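Local atomic coordinates of DegT/DnrJ/EryC1/StrS aminotransferase (Brucella abortus 2308, PDB entry 4QGR), a protein that binds pyridoxal 5'-phosphate and, judging by its family, probably acts as an aminotransferase. Residues 368-371 with 372-376; 310-314 with 315-319; 35-39 with 40-44. One frame throughout, in Å; residues are numbered along the deposited sequence.

Contact 1: 368-371 with 372-376; sequences DKII and GVIRG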
loop_
_atom_site.group_PDB
_atom_site.type_symbol
_atom_site.label_atom_id
_atom_site.label_comp_id
_atom_site.label_asym_id
_atom_site.label_seq_id
_atom_site.Cartn_x
_atom_site.Cartn_y
_atom_site.Cartn_z
ATOM N N ASP A 368 16.369 -33.507 -12.746
ATOM C CA ASP A 368 16.282 -34.863 -13.277
ATOM C C ASP A 368 15.156 -35.667 -12.635
ATOM O O ASP A 368 14.488 -36.433 -13.296
ATOM C CB ASP A 368 17.608 -35.621 -13.075
ATOM C CG ASP A 368 18.745 -35.075 -13.940
ATOM O OD1 ASP A 368 18.498 -34.269 -14.863
ATOM O OD2 ASP A 368 19.900 -35.440 -13.673
ATOM N N LYS A 369 14.981 -35.506 -11.333
ATOM C CA LYS A 369 13.974 -36.248 -10.609
ATOM C C LYS A 369 12.593 -35.817 -11.088
ATOM O O LYS A 369 11.699 -36.661 -11.348
ATOM C CB LYS A 369 14.116 -36.006 -9.111
ATOM C CG LYS A 369 13.185 -36.862 -8.280
ATOM C CD LYS A 369 13.031 -36.330 -6.864
ATOM C CE LYS A 369 12.383 -37.399 -5.992
ATOM N NZ LYS A 369 11.994 -36.861 -4.648
ATOM N N ILE A 370 12.434 -34.502 -11.244
ATOM C CA ILE A 370 11.159 -33.957 -11.694
ATOM C C ILE A 370 10.872 -34.478 -13.097
ATOM O O ILE A 370 9.799 -34.989 -13.366
ATOM C CB ILE A 370 11.163 -32.408 -11.656
ATOM C CG1 ILE A 370 11.279 -31.879 -10.216
ATOM C CG2 ILE A 370 9.912 -31.848 -12.295
ATOM C CD1 ILE A 370 11.776 -30.464 -10.106
ATOM N N ILE A 371 11.841 -34.352 -13.992
ATOM C CA ILE A 371 11.681 -34.871 -15.355
ATOM C C ILE A 371 11.282 -36.348 -15.325
ATOM O O ILE A 371 10.412 -36.775 -16.067
ATOM C CB ILE A 371 12.958 -34.629 -16.205
ATOM C CG1 ILE A 371 13.012 -33.171 -16.616
ATOM C CG2 ILE A 371 13.011 -35.514 -17.445
ATOM C CD1 ILE A 371 14.404 -32.681 -16.947
ATOM N N GLY A 372 11.926 -37.111 -14.472
ATOM C CA GLY A 372 11.704 -38.549 -14.419
ATOM C C GLY A 372 10.274 -38.879 -14.022
ATOM O O GLY A 372 9.670 -39.798 -14.539
ATOM N N VAL A 373 9.735 -38.137 -13.074
ATOM C CA VAL A 373 8.415 -38.457 -12.577
ATOM C C VAL A 373 7.389 -38.127 -13.641
ATOM O O VAL A 373 6.437 -38.903 -13.855
ATOM C CB VAL A 373 8.114 -37.713 -11.249
ATOM C CG1 VAL A 373 6.664 -37.916 -10.831
ATOM C CG2 VAL A 373 9.042 -38.187 -10.153
ATOM N N ILE A 374 7.585 -36.996 -14.333
ATOM C CA ILE A 374 6.648 -36.574 -15.357
ATOM C C ILE A 374 6.655 -37.578 -16.535
ATOM O O ILE A 374 5.594 -38.011 -16.997
ATOM C CB ILE A 374 6.943 -35.134 -15.839
ATOM C CG1 ILE A 374 6.752 -34.149 -14.680
ATOM C CG2 ILE A 374 6.041 -34.749 -17.019
ATOM C CD1 ILE A 374 7.190 -32.734 -14.962
ATOM N N ARG A 375 7.841 -37.956 -16.992
ATOM C CA ARG A 375 7.979 -38.905 -18.094
ATOM C C ARG A 375 7.363 -40.269 -17.700
ATOM O O ARG A 375 6.631 -40.903 -18.482
ATOM C CB ARG A 375 9.454 -39.067 -18.479
ATOM C CG ARG A 375 10.082 -37.804 -19.078
ATOM C CD ARG A 375 11.475 -38.073 -19.616
ATOM N NE ARG A 375 11.343 -38.935 -20.785
ATOM C CZ ARG A 375 10.987 -38.503 -21.991
ATOM N NH1 ARG A 375 10.768 -37.210 -22.221
ATOM N NH2 ARG A 375 10.837 -39.358 -22.975
ATOM N N GLY A 376 7.631 -40.685 -16.461
ATOM C CA GLY A 376 7.124 -41.949 -15.950
ATOM C C GLY A 376 5.612 -41.955 -15.882
ATOM O O GLY A 376 4.980 -42.939 -16.242
#

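Contact 2: 310-314 with 315-319; sequences AQLQA and EGIPS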
loop_
_atom_site.group_PDB
_atom_site.type_symbol
_atom_site.label_atom_id
_atom_site.label_comp_id
_atom_site.label_asym_id
_atom_site.label_seq_id
_atom_site.Cartn_x
_atom_site.Cartn_y
_atom_site.Cartn_z
ATOM N N ALA A 310 -0.635 -34.950 -8.414
ATOM C CA ALA A 310 -0.668 -35.823 -7.244
ATOM C C ALA A 310 0.560 -36.741 -7.208
ATOM O O ALA A 310 1.103 -37.029 -6.139
ATOM C CB ALA A 310 -1.949 -36.674 -7.277
ATOM N N GLN A 311 0.932 -37.279 -8.368
ATOM C CA GLN A 311 2.087 -38.132 -8.449
ATOM C C GLN A 311 3.336 -37.322 -8.136
ATOM O O GLN A 311 4.261 -37.831 -7.500
ATOM C CB GLN A 311 2.185 -38.776 -9.840
ATOM C CG GLN A 311 3.392 -39.676 -10.029
ATOM C CD GLN A 311 3.442 -40.795 -8.998
ATOM O OE1 GLN A 311 2.414 -41.280 -8.558
ATOM N NE2 GLN A 311 4.639 -41.175 -8.580
ATOM N N LEU A 312 3.399 -36.077 -8.618
ATOM C CA LEU A 312 4.551 -35.233 -8.296
ATOM C C LEU A 312 4.642 -35.017 -6.763
ATOM O O LEU A 312 5.703 -35.201 -6.143
ATOM C CB LEU A 312 4.466 -33.901 -9.044
ATOM C CG LEU A 312 4.773 -33.931 -10.546
ATOM C CD1 LEU A 312 4.289 -32.618 -11.167
ATOM C CD2 LEU A 312 6.256 -34.072 -10.806
ATOM N N GLN A 313 3.509 -34.731 -6.131
ATOM C CA GLN A 313 3.502 -34.533 -4.684
ATOM C C GLN A 313 3.837 -35.824 -3.913
ATOM O O GLN A 313 4.532 -35.751 -2.911
ATOM C CB GLN A 313 2.194 -33.998 -4.159
ATOM C CG GLN A 313 2.422 -33.404 -2.781
ATOM C CD GLN A 313 1.161 -32.960 -2.109
ATOM O OE1 GLN A 313 0.316 -32.325 -2.723
ATOM N NE2 GLN A 313 1.037 -33.263 -0.813
ATOM N N ALA A 314 3.373 -36.970 -4.403
ATOM C CA ALA A 314 3.719 -38.255 -3.767
ATOM C C ALA A 314 5.231 -38.497 -3.804
ATOM O O ALA A 314 5.769 -39.156 -2.933
ATOM C CB ALA A 314 2.967 -39.409 -4.417
ATOM N N GLU A 315 5.921 -37.936 -4.805
ATOM C CA GLU A 315 7.370 -38.029 -4.900
ATOM C C GLU A 315 8.065 -36.826 -4.291
ATOM O O GLU A 315 9.259 -36.632 -4.497
ATOM C CB GLU A 315 7.806 -38.180 -6.359
ATOM C CG GLU A 315 7.399 -39.490 -7.007
ATOM C CD GLU A 315 8.129 -40.688 -6.436
ATOM O OE1 GLU A 315 9.291 -40.543 -5.967
ATOM O OE2 GLU A 315 7.503 -41.767 -6.396
ATOM N N GLY A 316 7.351 -36.030 -3.500
ATOM C CA GLY A 316 7.977 -34.902 -2.795
ATOM C C GLY A 316 8.241 -33.679 -3.651
ATOM O O GLY A 316 9.083 -32.831 -3.301
ATOM N N ILE A 317 7.514 -33.555 -4.762
ATOM C CA ILE A 317 7.721 -32.437 -5.688
ATOM C C ILE A 317 6.496 -31.526 -5.624
ATOM O O ILE A 317 5.391 -31.968 -5.937
ATOM C CB ILE A 317 7.966 -32.953 -7.130
ATOM C CG1 ILE A 317 9.243 -33.794 -7.182
ATOM C CG2 ILE A 317 8.020 -31.800 -8.112
ATOM C CD1 ILE A 317 9.263 -34.816 -8.302
ATOM N N PRO A 318 6.685 -30.272 -5.183
ATOM C CA PRO A 318 5.570 -29.319 -5.188
ATOM C C PRO A 318 5.285 -28.809 -6.590
ATOM O O PRO A 318 6.208 -28.747 -7.441
ATOM C CB PRO A 318 6.091 -28.182 -4.319
ATOM C CG PRO A 318 7.580 -28.202 -4.572
ATOM C CD PRO A 318 7.922 -29.650 -4.657
ATOM N N SER A 319 4.016 -28.467 -6.828
ATOM C CA SER A 319 3.618 -27.839 -8.104
ATOM C C SER A 319 2.363 -27.031 -7.832
ATOM O O SER A 319 1.646 -27.293 -6.862
ATOM C CB SER A 319 3.386 -28.886 -9.174
ATOM O OG SER A 319 2.303 -29.781 -8.858
#

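Contact 3: 35-39 with 40-44; sequences EGRYI and LGPEV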
loop_
_atom_site.group_PDB
_atom_site.type_symbol
_atom_site.label_atom_id
_atom_site.label_comp_id
_atom_site.label_asym_id
_atom_site.label_seq_id
_atom_site.Cartn_x
_atom_site.Cartn_y
_atom_site.Cartn_z
ATOM N N GLU A 35 20.432 3.882 10.430
ATOM C CA GLU A 35 20.450 5.229 9.874
ATOM C C GLU A 35 19.170 6.008 10.138
ATOM O O GLU A 35 19.187 7.226 10.186
ATOM C CB GLU A 35 20.809 5.196 8.387
ATOM C CG GLU A 35 22.296 4.918 8.151
ATOM C CD GLU A 35 22.750 5.073 6.699
ATOM O OE1 GLU A 35 21.888 5.127 5.766
ATOM O OE2 GLU A 35 24.008 5.149 6.522
ATOM N N GLY A 36 18.051 5.323 10.321
ATOM C CA GLY A 36 16.829 6.001 10.783
ATOM C C GLY A 36 16.059 6.744 9.710
ATOM O O GLY A 36 15.237 7.594 10.023
ATOM N N ARG A 37 16.348 6.466 8.441
ATOM C CA ARG A 37 15.693 7.130 7.324
ATOM C C ARG A 37 14.769 6.117 6.668
ATOM O O ARG A 37 14.949 5.688 5.536
ATOM C CB ARG A 37 16.717 7.644 6.348
ATOM C CG ARG A 37 17.663 8.611 7.028
ATOM C CD ARG A 37 18.515 9.333 6.030
ATOM N NE ARG A 37 19.559 10.056 6.738
ATOM C CZ ARG A 37 20.209 11.098 6.249
ATOM N NH1 ARG A 37 19.892 11.584 5.047
ATOM N NH2 ARG A 37 21.146 11.681 6.983
ATOM N N TYR A 38 13.747 5.772 7.412
ATOM C CA TYR A 38 12.904 4.626 7.087
ATOM C C TYR A 38 11.949 4.894 5.937
ATOM O O TYR A 38 11.384 3.942 5.368
ATOM C CB TYR A 38 12.121 4.220 8.342
ATOM C CG TYR A 38 13.031 3.892 9.485
ATOM C CD1 TYR A 38 14.014 2.904 9.361
ATOM C CD2 TYR A 38 12.930 4.563 10.691
ATOM C CE1 TYR A 38 14.912 2.636 10.393
ATOM C CE2 TYR A 38 13.804 4.300 11.734
ATOM C CZ TYR A 38 14.774 3.293 11.590
ATOM O OH TYR A 38 15.628 3.018 12.638
ATOM N N ILE A 39 11.704 6.163 5.639
ATOM C CA ILE A 39 10.818 6.526 4.563
ATOM C C ILE A 39 11.591 7.318 3.519
ATOM O O ILE A 39 12.105 8.401 3.810
ATOM C CB ILE A 39 9.648 7.408 5.072
ATOM C CG1 ILE A 39 8.866 6.705 6.188
ATOM C CG2 ILE A 39 8.777 7.845 3.940
ATOM C CD1 ILE A 39 8.067 5.476 5.767
ATOM N N LEU A 40 11.610 6.808 2.302
ATOM C CA LEU A 40 12.370 7.424 1.205
ATOM C C LEU A 40 13.799 7.799 1.592
ATOM O O LEU A 40 14.310 8.901 1.280
ATOM C CB LEU A 40 11.611 8.620 0.643
ATOM C CG LEU A 40 10.191 8.353 0.158
ATOM C CD1 LEU A 40 9.492 9.645 -0.223
ATOM C CD2 LEU A 40 10.180 7.359 -0.983
ATOM N N GLY A 41 14.481 6.854 2.227
ATOM C CA GLY A 41 15.899 7.018 2.535
ATOM C C GLY A 41 16.704 6.790 1.292
ATOM O O GLY A 41 16.148 6.511 0.228
ATOM N N PRO A 42 18.034 6.895 1.406
ATOM C CA PRO A 42 18.864 6.935 0.208
ATOM C C PRO A 42 18.774 5.735 -0.689
ATOM O O PRO A 42 18.860 5.885 -1.895
ATOM C CB PRO A 42 20.288 7.067 0.757
ATOM C CG PRO A 42 20.078 7.752 2.058
ATOM C CD PRO A 42 18.787 7.261 2.616
ATOM N N GLU A 43 18.577 4.550 -0.104
ATOM C CA GLU A 43 18.497 3.329 -0.871
ATOM C C GLU A 43 17.348 3.353 -1.890
ATOM O O GLU A 43 17.449 2.717 -2.922
ATOM C CB GLU A 43 18.367 2.086 0.048
ATOM C CG GLU A 43 19.648 1.710 0.804
ATOM C CD GLU A 43 19.899 2.506 2.081
ATOM O OE1 GLU A 43 19.236 3.518 2.359
ATOM O OE2 GLU A 43 20.830 2.132 2.816
ATOM N N VAL A 44 16.281 4.102 -1.624
ATOM C CA VAL A 44 15.160 4.133 -2.558
ATOM C C VAL A 44 15.587 4.729 -3.907
ATOM O O VAL A 44 15.475 4.095 -4.941
ATOM C CB VAL A 44 13.919 4.827 -1.973
ATOM C CG1 VAL A 44 12.763 4.764 -2.948
ATOM C CG2 VAL A 44 13.494 4.130 -0.690
HETATM O O HOH W 1 19.246 4.524 5.015
#

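Contact 1: 368-371 with 372-376
With chi1 of I371 at -76°, its CG2 branch stands anti to the backbone N and lies beside the carbonyl carbon, on the side where R375 follows one turn later. R375 sets CG beside its own backbone N (chi1 -66°), which lays the start of its chain over the carbonyl of I371: R375 CG is 3.2 Å from I371 O, and R375 CD rests on I371 CG2 at 3.7 Å. The two side chains run alongside each other in the same direction until the arginine bends at chi3; its guanidinium then forms a salt bridge with D280. I370 and I374 repeat the pattern on the buried side, where I370 CG2 meets I374 CD1 at 3.9 Å.

These are i to i+4 neighbours on helix 364-377, near the C-terminal end of the chain. Backbone bonds run from I374 N to I370 O (3.1 Å) and from R375 N to I371 O (3.0 Å). In the preceding turn G372 N reaches D368 O at 2.9 Å and V373 N reaches K369 O at 3.0 Å. V373 CG2 also packs on K369 O at 3.3 Å.

I374 touches L308 and L312 of helix 305-314 and L278 of helix 247-278, while I370 touches Y274 and I371 touches A277, both of the latter helix. Charged ends link the helix to its surroundings: D368 forms a salt bridge with R273, and K369 NZ bonds to the backbone O of E315.

Contact 2: 310-314 with 315-319
A Schellman motif closes helix 305-314, and L312 and I317 meet across it. I317 N donates to L312 O at 2.8 Å, the 6-to-1 bond of the motif, while G316 N donates to Q313 O at 2.9 Å. In both bonds the donor sits above the carbonyl plane, by 41° at L312 and 68° at Q313, because the chain is already folding back over the end of the helix. E315 N keeps a longer bond to Q311 O (3.2 Å) and adds a weak one to L312 O, so L312 O accepts from two amides.

G316, the C-prime residue, makes the reversal with a positive phi, and I317 is thereby returned to the flank of the last turn. This is the apolar pairing that commonly accompanies a Schellman cap: L312 CD2 touches I317 CG2 at 3.9 Å and I317 CD1 at 4.0 Å, the two side chains meeting at a slant, and I317 CB stands 3.3 Å from L312 O. The carbonyl of I317 turns back over Q313, whose CA makes a CH...O contact with I317 O at 3.4 Å.

On the outer flank Q311 and E315 lie alongside, pointing the same way. Q311, bent at chi2, brings NE2 to 3.6 Å from E315 CG, with the amide and carboxylate planes 35° apart. Helix 364-377 packs on this region through V373, which touches Q311, L312 and E315, and through I374, which touches L312. L354 of strand 353-356 meets L312 and S319, and M9 lies against I317.

Contact 3: 35-39 with 40-44
E35, at the end of helix 22-35, and E43, in the first turn of helix 42-55, are joined by a water that donates 2.8 Å bonds to E35 OE1 and to E43 OE1. E35 OE1 and E43 OE2 approach to 4.3 Å, and both also form salt bridges with K31. Residues 36-41 link the two helices, G36 leaving the first at positive phi. In this linker G41 CA makes a CH...O contact with R37 O at 3.4 Å; T247 OG1 hydrogen-bonds to both R37 O and G41 N, pinning the two sides of the turn to helix 247-278.

Apolar contacts are sparser. R37, extended from CG to NE, passes P42 at about a right angle, with CD 4.0 Å from P42 CD. With chi1 of I39 at -57°, CG1 lies beside the backbone N and CG2 stands anti to it, meeting L40 CG at 4.1 Å. Beyond the turn, the ring of Y38 stacks on Y204 of the second subunit and I39 packs on P197 of that subunit, the I39 side chain lying about 8 Å from a bound pyridoxal phosphate.

Sharing one lysine and one water, the two carboxylates probably have some of their mutual repulsion offset by K31, which may favour both staying ionised.

Overall arrangement
Along the chain contact 3 comes first, then contact 2, then contact 1. Contacts 1 and 2 are neighbours, their centres about 11 Å apart: helix 364-377 packs on the end of helix 305-314 and the loop leaving it. Contact 3, between helices 22-35 and 42-55, lies far away, its centre about 47 Å from that of contact 1 and about 43 Å from that of contact 2. Helix 247-278 reaches both regions. Through Y38 and I39, which meet the second subunit, contact 3 sits at the subunit interface near the cofactor, whereas the other two build a peripheral part of the C-terminal region away from the annotated sites.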